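Local coordinates for putative L-alanine-DL-glutamate epimerase (Burkholderia xenovorans, PDB 3GO2), which probably works as a magnesium-dependent racemase or epimerase of the mandelate racemase/muconate lactonizing enzyme family, with its substrate not established, at residues A[9-14]-A[379-384]; A[18-23]-A[34-39]; A[164-169]-A[218-223]; A[244-249]-A[263-268]. One frame throughout, in Å; residues are numbered along the deposited sequence.

Contact 1: residues A[9-14]-A[379-384]; sequences DTLCCD and PVEEAI
I384, on the first turn of the C-terminal helix 381-386, lies against three successive residues of strand 5-14, with CD1 on L11 and CG2 on C12 and C13. Its CD1 meets CD2 of L11 at 3.7 Å, the two side chains crossing at about a right angle. The other branch, CG2, approaches the backbone, 3.6 Å from the carbonyl O of C12, and also touches CB of C13. The first torsion (chi1 -74°) sets CG2 anti to the backbone N, against C12 and C13, and an extended chi2 (170°) carries CD1 out to L11. Strand 5-14 is an outermost strand, within this chain, of the three-stranded antiparallel sheet in the N-terminal domain of this enolase-superfamily fold, and the end of the chain thus returns to pack on the sheet near where the chain began. CD2 of L11 also rests 3.9 Å from CG of E381, whose carboxylate reaches on to a salt bridge with K24 of strand 19-27. CB of C13 lies 3.7 Å from the carbonyl O of I384. A water joins the two backbones, donating to C12 O at 2.7 Å and to I384 O at 2.8 Å.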
# COMPACT_ATOMS: atom_id res chain seq x y z
N ASP A 9 28.89 -33.98 -21.05
CA ASP A 9 30.29 -33.71 -20.72
C ASP A 9 30.51 -32.21 -20.58
O ASP A 9 29.77 -31.41 -21.16
CB ASP A 9 31.19 -34.22 -21.84
CG ASP A 9 31.03 -35.71 -22.10
OD1 ASP A 9 31.16 -36.49 -21.14
OD2 ASP A 9 30.79 -36.08 -23.28
N THR A 10 31.54 -31.83 -19.82
CA THR A 10 31.93 -30.42 -19.76
C THR A 10 33.36 -30.28 -20.23
O THR A 10 34.17 -31.20 -20.04
CB THR A 10 31.80 -29.84 -18.32
OG1 THR A 10 32.58 -30.61 -17.41
CG2 THR A 10 30.33 -29.84 -17.85
N LEU A 11 33.66 -29.15 -20.85
CA LEU A 11 34.98 -28.83 -21.36
C LEU A 11 35.38 -27.43 -20.94
O LEU A 11 34.53 -26.59 -20.66
CB LEU A 11 35.02 -28.91 -22.90
CG LEU A 11 34.76 -30.23 -23.62
CD1 LEU A 11 33.33 -30.82 -23.43
CD2 LEU A 11 35.02 -30.03 -25.12
N CYS A 12 36.67 -27.17 -20.90
CA CYS A 12 37.17 -25.85 -20.46
C CYS A 12 38.43 -25.48 -21.25
O CYS A 12 39.23 -26.35 -21.56
CB CYS A 12 37.44 -25.91 -18.96
SG CYS A 12 38.00 -24.38 -18.21
N CYS A 13 38.58 -24.21 -21.62
CA CYS A 13 39.79 -23.76 -22.29
C CYS A 13 40.19 -22.38 -21.84
O CYS A 13 39.39 -21.60 -21.28
CB CYS A 13 39.62 -23.82 -23.81
SG CYS A 13 38.54 -22.54 -24.50
N ASP A 14 41.45 -22.05 -22.09
CA ASP A 14 42.00 -20.75 -21.73
C ASP A 14 41.34 -19.64 -22.55
O ASP A 14 41.19 -19.77 -23.76
CB ASP A 14 43.50 -20.72 -22.06
CG ASP A 14 44.15 -19.45 -21.59
OD1 ASP A 14 44.02 -19.13 -20.41
OD2 ASP A 14 44.77 -18.76 -22.42
N PRO A 379 31.78 -25.19 -30.69
CA PRO A 379 33.15 -25.29 -30.22
C PRO A 379 33.88 -26.41 -30.95
O PRO A 379 33.26 -27.39 -31.36
CB PRO A 379 33.00 -25.61 -28.72
CG PRO A 379 31.61 -25.18 -28.39
CD PRO A 379 30.81 -25.44 -29.61
N VAL A 380 35.18 -26.23 -31.12
CA VAL A 380 36.04 -27.20 -31.81
C VAL A 380 36.92 -27.91 -30.79
O VAL A 380 37.77 -27.30 -30.16
CB VAL A 380 36.88 -26.51 -32.88
CG1 VAL A 380 37.81 -27.53 -33.62
CG2 VAL A 380 35.94 -25.77 -33.90
N GLU A 381 36.69 -29.21 -30.61
CA GLU A 381 37.36 -29.94 -29.54
C GLU A 381 38.88 -29.93 -29.60
O GLU A 381 39.52 -29.77 -28.57
CB GLU A 381 36.79 -31.36 -29.42
CG GLU A 381 35.42 -31.25 -28.82
CD GLU A 381 34.53 -32.39 -29.12
OE1 GLU A 381 34.36 -33.19 -28.17
OE2 GLU A 381 33.97 -32.46 -30.26
N GLU A 382 39.45 -30.15 -30.78
CA GLU A 382 40.91 -30.10 -30.90
C GLU A 382 41.46 -28.72 -30.49
O GLU A 382 42.52 -28.61 -29.84
CB GLU A 382 41.36 -30.46 -32.32
CG GLU A 382 42.87 -30.54 -32.46
CD GLU A 382 43.33 -31.02 -33.81
OE1 GLU A 382 42.49 -31.19 -34.73
OE2 GLU A 382 44.56 -31.27 -33.93
N ALA A 383 40.74 -27.66 -30.87
CA ALA A 383 41.19 -26.29 -30.58
C ALA A 383 41.08 -25.99 -29.09
O ALA A 383 41.95 -25.34 -28.51
CB ALA A 383 40.42 -25.28 -31.40
N ILE A 384 40.02 -26.48 -28.44
CA ILE A 384 39.88 -26.37 -26.99
C ILE A 384 41.10 -26.97 -26.31
O ILE A 384 41.66 -26.41 -25.38
CB ILE A 384 38.59 -27.06 -26.51
CG1 ILE A 384 37.40 -26.18 -26.89
CG2 ILE A 384 38.63 -27.35 -25.00
CD1 ILE A 384 36.06 -26.84 -26.70
O HOH W 1 41.50 -27.34 -22.75

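Contact 2: residues A[18-23]-A[34-39]; sequences RNYHFV and WSEFDE
H21, V23 and F37 bury the most surface where strands 19-27 and 32-37 pair, and all three project from the same face of the sheet. CB of H21 sits over the centre of the F37 ring, 3.4 Å from the ring centroid and 13° off its normal, a close CH-pi contact. The F37 ring is brought under H21 by a first torsion that sets CG between the backbone N and the carbonyl carbon (chi1 68°). The imidazole itself meets this ring obliquely, with the planes 32° apart, while CG of E39 covers one face of the imidazole, 4.2 Å from its centroid; OE2 of E39 is hydrogen-bonded to T47 OG1 of helix 46-57. V23 touches the F37 ring through CG2, 3.8 Å from CE2, and its CB lies 3.3 Å from OG of S35, which is hydrogen-bonded to A90 O.

The backbones are held by F37 N to H21 O at 2.9 Å and by a reciprocal pair between V23 and S35, whereas H21 N to F37 O is weak. On the other face, F22 and E36 form a non-hydrogen-bonded pair and lie side by side. E36 OE2 stands 3.5 Å above one face of the Y20 ring, displaced toward its rim, and the carboxylate accepts from the backbone N atoms of G322 and C325. Waters link D38 OD1 to N19 O and R18 NH1. This is an antiparallel beta hairpin of the N-terminal domain, in the three-stranded sheet that precedes the helices in the mandelate racemase/muconate lactonizing enzyme family.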
# COMPACT_ATOMS: atom_id res chain seq x y z
N ARG A 18 40.65 -15.37 -18.03
CA ARG A 18 39.59 -16.20 -17.55
C ARG A 18 39.56 -17.44 -18.45
O ARG A 18 40.30 -17.53 -19.42
CB ARG A 18 38.25 -15.45 -17.62
CG ARG A 18 37.93 -14.98 -19.02
CD ARG A 18 36.58 -14.26 -19.09
NE ARG A 18 36.37 -13.73 -20.45
CZ ARG A 18 35.26 -13.12 -20.85
NH1 ARG A 18 34.24 -12.93 -19.99
NH2 ARG A 18 35.17 -12.68 -22.10
N ASN A 19 38.67 -18.37 -18.14
CA ASN A 19 38.47 -19.52 -18.99
C ASN A 19 37.10 -19.48 -19.62
O ASN A 19 36.19 -18.81 -19.11
CB ASN A 19 38.57 -20.79 -18.17
CG ASN A 19 39.95 -20.98 -17.58
OD1 ASN A 19 40.95 -20.73 -18.27
ND2 ASN A 19 40.02 -21.42 -16.34
N TYR A 20 36.95 -20.22 -20.70
CA TYR A 20 35.62 -20.52 -21.23
C TYR A 20 35.25 -21.92 -20.80
O TYR A 20 36.11 -22.77 -20.68
CB TYR A 20 35.61 -20.52 -22.74
CG TYR A 20 35.80 -19.20 -23.43
CD1 TYR A 20 35.49 -17.97 -22.82
CD2 TYR A 20 36.22 -19.17 -24.75
CE1 TYR A 20 35.64 -16.79 -23.50
CE2 TYR A 20 36.36 -17.99 -25.42
CZ TYR A 20 36.07 -16.81 -24.79
OH TYR A 20 36.21 -15.63 -25.50
N HIS A 21 33.96 -22.16 -20.61
CA HIS A 21 33.45 -23.48 -20.31
C HIS A 21 32.32 -23.86 -21.26
O HIS A 21 31.57 -23.01 -21.70
CB HIS A 21 32.91 -23.55 -18.88
CG HIS A 21 33.91 -23.19 -17.83
ND1 HIS A 21 34.51 -24.14 -17.03
CD2 HIS A 21 34.38 -21.99 -17.41
CE1 HIS A 21 35.32 -23.54 -16.17
NE2 HIS A 21 35.26 -22.24 -16.38
N PHE A 22 32.18 -25.16 -21.50
CA PHE A 22 31.18 -25.67 -22.44
C PHE A 22 30.53 -26.91 -21.91
O PHE A 22 31.18 -27.69 -21.20
CB PHE A 22 31.83 -25.99 -23.81
CG PHE A 22 32.62 -24.88 -24.37
CD1 PHE A 22 32.00 -23.86 -25.05
CD2 PHE A 22 33.99 -24.81 -24.18
CE1 PHE A 22 32.74 -22.78 -25.54
CE2 PHE A 22 34.73 -23.75 -24.69
CZ PHE A 22 34.11 -22.74 -25.35
N VAL A 23 29.25 -27.06 -22.24
CA VAL A 23 28.51 -28.33 -22.09
C VAL A 23 28.39 -28.97 -23.47
O VAL A 23 28.06 -28.31 -24.45
CB VAL A 23 27.10 -28.15 -21.51
CG1 VAL A 23 26.33 -29.49 -21.45
CG2 VAL A 23 27.20 -27.53 -20.11
N TRP A 34 25.53 -28.14 -27.88
CA TRP A 34 26.52 -27.38 -27.14
C TRP A 34 25.93 -26.16 -26.47
O TRP A 34 25.00 -25.52 -26.99
CB TRP A 34 27.57 -26.83 -28.10
CG TRP A 34 28.50 -27.82 -28.73
CD1 TRP A 34 28.41 -28.36 -30.00
CD2 TRP A 34 29.70 -28.35 -28.16
NE1 TRP A 34 29.48 -29.19 -30.23
CE2 TRP A 34 30.28 -29.20 -29.11
CE3 TRP A 34 30.32 -28.19 -26.92
CZ2 TRP A 34 31.46 -29.88 -28.87
CZ3 TRP A 34 31.50 -28.87 -26.69
CH2 TRP A 34 32.05 -29.70 -27.66
N SER A 35 26.47 -25.85 -25.30
CA SER A 35 26.30 -24.51 -24.73
C SER A 35 27.63 -24.01 -24.19
O SER A 35 28.61 -24.76 -24.10
CB SER A 35 25.26 -24.54 -23.59
OG SER A 35 25.76 -25.26 -22.47
N GLU A 36 27.65 -22.73 -23.85
CA GLU A 36 28.81 -22.12 -23.21
C GLU A 36 28.32 -21.58 -21.88
O GLU A 36 27.19 -21.15 -21.79
CB GLU A 36 29.45 -21.06 -24.09
CG GLU A 36 30.67 -20.38 -23.45
CD GLU A 36 31.32 -19.33 -24.33
OE1 GLU A 36 31.01 -19.29 -25.53
OE2 GLU A 36 32.16 -18.55 -23.81
N PHE A 37 29.13 -21.72 -20.83
CA PHE A 37 28.83 -21.15 -19.51
C PHE A 37 30.10 -20.54 -18.91
O PHE A 37 31.17 -20.61 -19.49
CB PHE A 37 28.17 -22.19 -18.59
CG PHE A 37 29.06 -23.33 -18.16
CD1 PHE A 37 29.73 -23.32 -16.93
CD2 PHE A 37 29.22 -24.43 -18.97
CE1 PHE A 37 30.50 -24.40 -16.52
CE2 PHE A 37 30.02 -25.50 -18.58
CZ PHE A 37 30.68 -25.47 -17.36
N ASP A 38 29.98 -19.92 -17.74
CA ASP A 38 31.04 -19.15 -17.14
C ASP A 38 31.11 -19.40 -15.64
O ASP A 38 30.07 -19.56 -14.98
CB ASP A 38 30.76 -17.67 -17.42
CG ASP A 38 31.69 -16.75 -16.70
OD1 ASP A 38 32.78 -16.48 -17.25
OD2 ASP A 38 31.31 -16.27 -15.59
N GLU A 39 32.33 -19.43 -15.11
CA GLU A 39 32.55 -19.46 -13.66
C GLU A 39 33.27 -18.21 -13.15
O GLU A 39 33.25 -17.93 -11.95
CB GLU A 39 33.35 -20.67 -13.26
CG GLU A 39 32.60 -21.98 -13.43
CD GLU A 39 33.32 -23.17 -12.90
OE1 GLU A 39 34.47 -23.02 -12.44
OE2 GLU A 39 32.74 -24.27 -12.95
O HOH W 2 33.87 -13.72 -17.18
O HOH W 3 33.87 -17.31 -19.61
O HOH W 4 34.74 -18.90 -16.56

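Contact 3: residues A[164-169]-A[218-223]; sequences TNIFIH and LDLNFN. With MG (magnesium ion), chain B.
A magnesium site of the barrel domain, that of D219, E245 and E269, lies at this contact, where the parallel strands 161-168 and 215-219 of the TIM-barrel-like fold carry ligand-binding residues at their C-terminal ends. D219 binds the magnesium ion through OD2 at 2.3 Å. The other carboxylate oxygen, OD1, accepts from N221 N at 2.9 Å from above the carboxylate plane, an Asx turn that ties the metal-binding side chain to the backbone two residues on. OD2 also has a weak hydrogen bond from K163 NZ.

N165 and N221 are fumarate-binding residues of this protein, N221 also of 2-oxoglutarate, though neither ligand is bound here. Their amide groups are nearly coplanar, 12° apart, and ND2 of N221 gives a weak hydrogen bond to OD1 of N165 at 3.2 Å; ND2 of N165 is hydrogen-bonded to T128 OG1. Across the strands, D219 N donates to T164 O at 2.9 Å, almost straight at 167°, and N165 CA makes a CA-H...O contact with D219 O. Further along, a type II' turn from L220 to N223 folds the second segment back toward I166. The side chain of I166 crosses that of L220 at about a right angle, with CD1 3.7 Å from L220 CD2, and the same CD1 lies 3.9 Å from CB of N223.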
# COMPACT_ATOMS: atom_id res chain seq x y z
N THR A 164 30.95 1.67 -21.19
CA THR A 164 32.14 1.72 -20.35
C THR A 164 31.79 1.46 -18.88
O THR A 164 30.61 1.29 -18.53
CB THR A 164 32.90 3.08 -20.49
OG1 THR A 164 34.20 2.94 -19.91
CG2 THR A 164 32.11 4.26 -19.86
N ASN A 165 32.81 1.44 -18.04
CA ASN A 165 32.68 1.20 -16.60
C ASN A 165 33.33 2.38 -15.86
O ASN A 165 33.39 3.50 -16.40
CB ASN A 165 33.31 -0.13 -16.24
CG ASN A 165 32.64 -1.31 -16.92
OD1 ASN A 165 31.80 -2.02 -16.32
ND2 ASN A 165 32.99 -1.54 -18.17
N ILE A 166 33.78 2.18 -14.63
CA ILE A 166 34.32 3.26 -13.80
C ILE A 166 35.85 3.18 -13.76
O ILE A 166 36.41 2.14 -13.37
CB ILE A 166 33.79 3.23 -12.35
CG1 ILE A 166 32.27 3.01 -12.31
CG2 ILE A 166 34.19 4.54 -11.59
CD1 ILE A 166 31.73 2.75 -10.91
N PHE A 167 36.49 4.29 -14.14
CA PHE A 167 37.94 4.37 -14.21
C PHE A 167 38.51 5.59 -13.53
O PHE A 167 37.96 6.69 -13.65
CB PHE A 167 38.42 4.33 -15.67
CG PHE A 167 38.21 3.01 -16.29
CD1 PHE A 167 39.11 1.98 -16.05
CD2 PHE A 167 37.07 2.74 -17.04
CE1 PHE A 167 38.88 0.74 -16.58
CE2 PHE A 167 36.86 1.48 -17.56
CZ PHE A 167 37.77 0.50 -17.32
N ILE A 168 39.62 5.34 -12.83
CA ILE A 168 40.38 6.35 -12.13
C ILE A 168 41.64 6.68 -12.95
O ILE A 168 42.52 5.82 -13.13
CB ILE A 168 40.82 5.87 -10.75
CG1 ILE A 168 39.63 5.32 -9.95
CG2 ILE A 168 41.59 7.03 -10.00
CD1 ILE A 168 38.46 6.29 -9.78
N HIS A 169 41.69 7.93 -13.39
CA HIS A 169 42.72 8.44 -14.32
C HIS A 169 43.78 9.31 -13.63
O HIS A 169 44.91 9.40 -14.12
CB HIS A 169 42.07 9.27 -15.43
CG HIS A 169 41.38 8.46 -16.48
ND1 HIS A 169 42.02 8.00 -17.61
CD2 HIS A 169 40.10 8.03 -16.57
CE1 HIS A 169 41.16 7.32 -18.36
NE2 HIS A 169 39.98 7.33 -17.75
N LEU A 218 26.70 3.48 -19.50
CA LEU A 218 27.56 3.49 -18.33
C LEU A 218 27.16 2.35 -17.40
O LEU A 218 26.02 2.30 -16.95
CB LEU A 218 27.48 4.81 -17.58
CG LEU A 218 28.29 4.93 -16.28
CD1 LEU A 218 29.81 4.73 -16.51
CD2 LEU A 218 28.02 6.29 -15.62
N ASP A 219 28.08 1.45 -17.12
CA ASP A 219 27.80 0.33 -16.21
C ASP A 219 28.51 0.59 -14.89
O ASP A 219 29.76 0.67 -14.81
CB ASP A 219 28.28 -0.97 -16.86
CG ASP A 219 27.79 -2.22 -16.17
OD1 ASP A 219 27.18 -2.15 -15.08
OD2 ASP A 219 28.07 -3.32 -16.73
N LEU A 220 27.71 0.66 -13.84
CA LEU A 220 28.19 0.81 -12.48
C LEU A 220 28.24 -0.48 -11.68
O LEU A 220 28.71 -0.49 -10.54
CB LEU A 220 27.33 1.83 -11.75
CG LEU A 220 27.20 3.17 -12.44
CD1 LEU A 220 26.21 4.09 -11.65
CD2 LEU A 220 28.59 3.85 -12.62
N ASN A 221 27.75 -1.58 -12.27
CA ASN A 221 27.73 -2.88 -11.63
C ASN A 221 27.15 -2.74 -10.20
O ASN A 221 26.12 -2.13 -10.03
CB ASN A 221 29.10 -3.55 -11.68
CG ASN A 221 29.51 -3.96 -13.09
OD1 ASN A 221 29.17 -5.06 -13.57
ND2 ASN A 221 30.23 -3.10 -13.73
N PHE A 222 27.83 -3.32 -9.20
CA PHE A 222 27.39 -3.24 -7.82
C PHE A 222 28.28 -2.28 -7.02
O PHE A 222 28.49 -2.48 -5.82
CB PHE A 222 27.50 -4.61 -7.13
CG PHE A 222 26.53 -5.69 -7.60
CD1 PHE A 222 25.34 -5.94 -6.89
CD2 PHE A 222 26.88 -6.56 -8.62
CE1 PHE A 222 24.51 -7.00 -7.25
CE2 PHE A 222 26.04 -7.60 -8.99
CZ PHE A 222 24.87 -7.83 -8.29
N ASN A 223 28.84 -1.26 -7.68
CA ASN A 223 29.94 -0.47 -7.08
C ASN A 223 29.57 0.68 -6.17
O ASN A 223 30.47 1.40 -5.72
CB ASN A 223 30.87 0.02 -8.21
CG ASN A 223 31.60 -1.13 -8.85
OD1 ASN A 223 32.12 -2.01 -8.15
ND2 ASN A 223 31.62 -1.17 -10.18
MG MG B . 26.99 -5.35 -16.66
O HOH W 5 30.28 -4.12 -17.94
O HOH W 6 25.89 -4.48 -14.73
O HOH W 7 28.39 -6.28 -16.03

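Contact 4: residues A[244-249]-A[263-268]. With MG (magnesium ion), chain C.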
# COMPACT_ATOMS: atom_id res chain seq x y z
N VAL A 244 22.16 3.99 -17.57
CA VAL A 244 23.08 3.79 -16.45
C VAL A 244 22.64 2.47 -15.81
O VAL A 244 21.49 2.28 -15.42
CB VAL A 244 23.02 4.90 -15.42
CG1 VAL A 244 23.95 4.59 -14.24
CG2 VAL A 244 23.36 6.22 -16.05
N GLU A 245 23.58 1.53 -15.77
CA GLU A 245 23.34 0.17 -15.35
C GLU A 245 23.80 -0.04 -13.92
O GLU A 245 24.97 0.23 -13.58
CB GLU A 245 24.09 -0.76 -16.31
CG GLU A 245 23.86 -2.21 -16.16
CD GLU A 245 24.52 -3.03 -17.30
OE1 GLU A 245 24.64 -4.25 -17.12
OE2 GLU A 245 24.86 -2.47 -18.37
N ILE A 246 22.86 -0.49 -13.09
CA ILE A 246 23.08 -0.64 -11.66
C ILE A 246 22.53 -1.99 -11.23
O ILE A 246 21.34 -2.20 -11.33
CB ILE A 246 22.36 0.46 -10.86
CG1 ILE A 246 22.89 1.85 -11.23
CG2 ILE A 246 22.49 0.19 -9.33
CD1 ILE A 246 22.12 3.04 -10.61
N ASP A 247 23.40 -2.88 -10.76
CA ASP A 247 22.98 -4.14 -10.17
C ASP A 247 22.72 -3.91 -8.69
O ASP A 247 23.47 -3.23 -8.01
CB ASP A 247 24.02 -5.22 -10.41
CG ASP A 247 24.19 -5.52 -11.85
OD1 ASP A 247 23.19 -5.90 -12.50
OD2 ASP A 247 25.32 -5.34 -12.34
N SER A 248 21.64 -4.50 -8.19
CA SER A 248 21.20 -4.30 -6.82
C SER A 248 20.33 -5.45 -6.39
O SER A 248 19.50 -5.94 -7.17
CB SER A 248 20.37 -3.02 -6.75
OG SER A 248 19.93 -2.77 -5.43
N TYR A 249 20.46 -5.82 -5.11
CA TYR A 249 19.54 -6.75 -4.49
C TYR A 249 18.51 -6.04 -3.58
O TYR A 249 17.88 -6.66 -2.72
CB TYR A 249 20.35 -7.78 -3.71
CG TYR A 249 21.19 -8.67 -4.61
CD1 TYR A 249 20.61 -9.34 -5.66
CD2 TYR A 249 22.56 -8.85 -4.39
CE1 TYR A 249 21.33 -10.18 -6.47
CE2 TYR A 249 23.30 -9.70 -5.22
CZ TYR A 249 22.66 -10.36 -6.25
OH TYR A 249 23.34 -11.21 -7.09
N HIS A 263 18.40 9.71 -16.33
CA HIS A 263 18.82 8.73 -17.32
C HIS A 263 18.05 7.43 -17.21
O HIS A 263 17.63 7.04 -16.13
CB HIS A 263 20.28 8.37 -17.10
CG HIS A 263 21.19 9.55 -17.04
ND1 HIS A 263 21.29 10.44 -18.08
CD2 HIS A 263 22.02 9.99 -16.07
CE1 HIS A 263 22.16 11.38 -17.75
NE2 HIS A 263 22.61 11.14 -16.54
N PRO A 264 17.92 6.70 -18.32
CA PRO A 264 17.33 5.36 -18.23
C PRO A 264 18.18 4.47 -17.34
O PRO A 264 19.41 4.52 -17.42
CB PRO A 264 17.33 4.87 -19.70
CG PRO A 264 17.43 6.16 -20.51
CD PRO A 264 18.25 7.09 -19.70
N ILE A 265 17.54 3.67 -16.49
CA ILE A 265 18.24 2.73 -15.60
C ILE A 265 18.02 1.32 -16.08
O ILE A 265 16.88 0.90 -16.35
CB ILE A 265 17.73 2.85 -14.14
CG1 ILE A 265 17.98 4.26 -13.60
CG2 ILE A 265 18.35 1.79 -13.22
CD1 ILE A 265 19.43 4.68 -13.56
N SER A 266 19.11 0.59 -16.21
CA SER A 266 19.02 -0.83 -16.52
C SER A 266 19.55 -1.65 -15.35
O SER A 266 20.38 -1.18 -14.56
CB SER A 266 19.80 -1.13 -17.78
OG SER A 266 21.16 -0.90 -17.59
N SER A 267 19.05 -2.86 -15.21
CA SER A 267 19.49 -3.75 -14.14
C SER A 267 19.09 -5.18 -14.48
O SER A 267 18.54 -5.45 -15.54
CB SER A 267 18.85 -3.34 -12.79
OG SER A 267 19.51 -3.92 -11.68
N CYS A 268 19.40 -6.08 -13.57
CA CYS A 268 18.83 -7.43 -13.48
C CYS A 268 19.69 -8.53 -14.10
O CYS A 268 19.25 -9.68 -14.09
CB CYS A 268 17.42 -7.53 -14.05
SG CYS A 268 16.26 -6.29 -13.44
MG MG C . 22.36 -12.95 -8.52
O HOH W 8 19.63 -6.17 -9.93
O HOH W 9 22.44 -15.13 -7.59
O HOH W 10 20.05 -13.13 -7.53
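S267 reaches across to the neighbouring segment with its hydroxyl, OG donating to the carbonyl O of I246 at 2.5 Å, a very short bond. With OG anti to the backbone N (chi1 -164°) the hydroxyl is directed at I246, meeting its O 15° from the carbonyl plane. It is also an acceptor: a water donates to it at 2.9 Å and accepts from S248 N, so the serine side chain extends the strand pairing past the last backbone bond.

Before that point the pairing is regular and parallel. V244 N donates to P264 O, S266 N to V244 O, and I246 N to S266 O. On one face CB of V244 lies 4.0 Å from CD1 of I265, and V244 CG2 packs on CB of H263 at 3.9 Å. On the other, OG of S266 nestles against the aliphatic part of E245, 3.2 Å from CB. The E245 chain runs extended to a carboxylate that forms a salt bridge with K163 and belongs to the magnesium site of D219 and E269. Y249, beyond the strand, binds a different magnesium ion through OH at 2.5 Å, the metal lying at the edge of the ring and in its plane; T270 O of the same chain and P78 O of a second subunit complete the protein ligands, so this ion bridges two chains.

The two strands and helix 251-259 form a beta-alpha-beta unit of the barrel. L254 of that helix touches I246 and S267, helix 226-235 packs on V244 and H263, and strand 288-291 flanks S266.

Overall arrangement
Contacts 1 and 2 share the three-stranded N-terminal sheet, their centres about 9 Å apart, and meet through backbone pairing of strands 5-14 and 19-27. Contacts 3 and 4 lie in the barrel domain, about 12 Å apart between centres, joined by the pairing of strands 215-219 and 243-245. Between the pairs the centres are about 25 to 34 Å apart, and no atoms touch. Along the chain contact 2 comes first, then 3, then 4, while contact 1 spans them all by bringing the C-terminal helix back to the first strand. The N-terminal domain is thus tied to the chain's end, while successive barrel strands supply D219 and E245 to one magnesium ion.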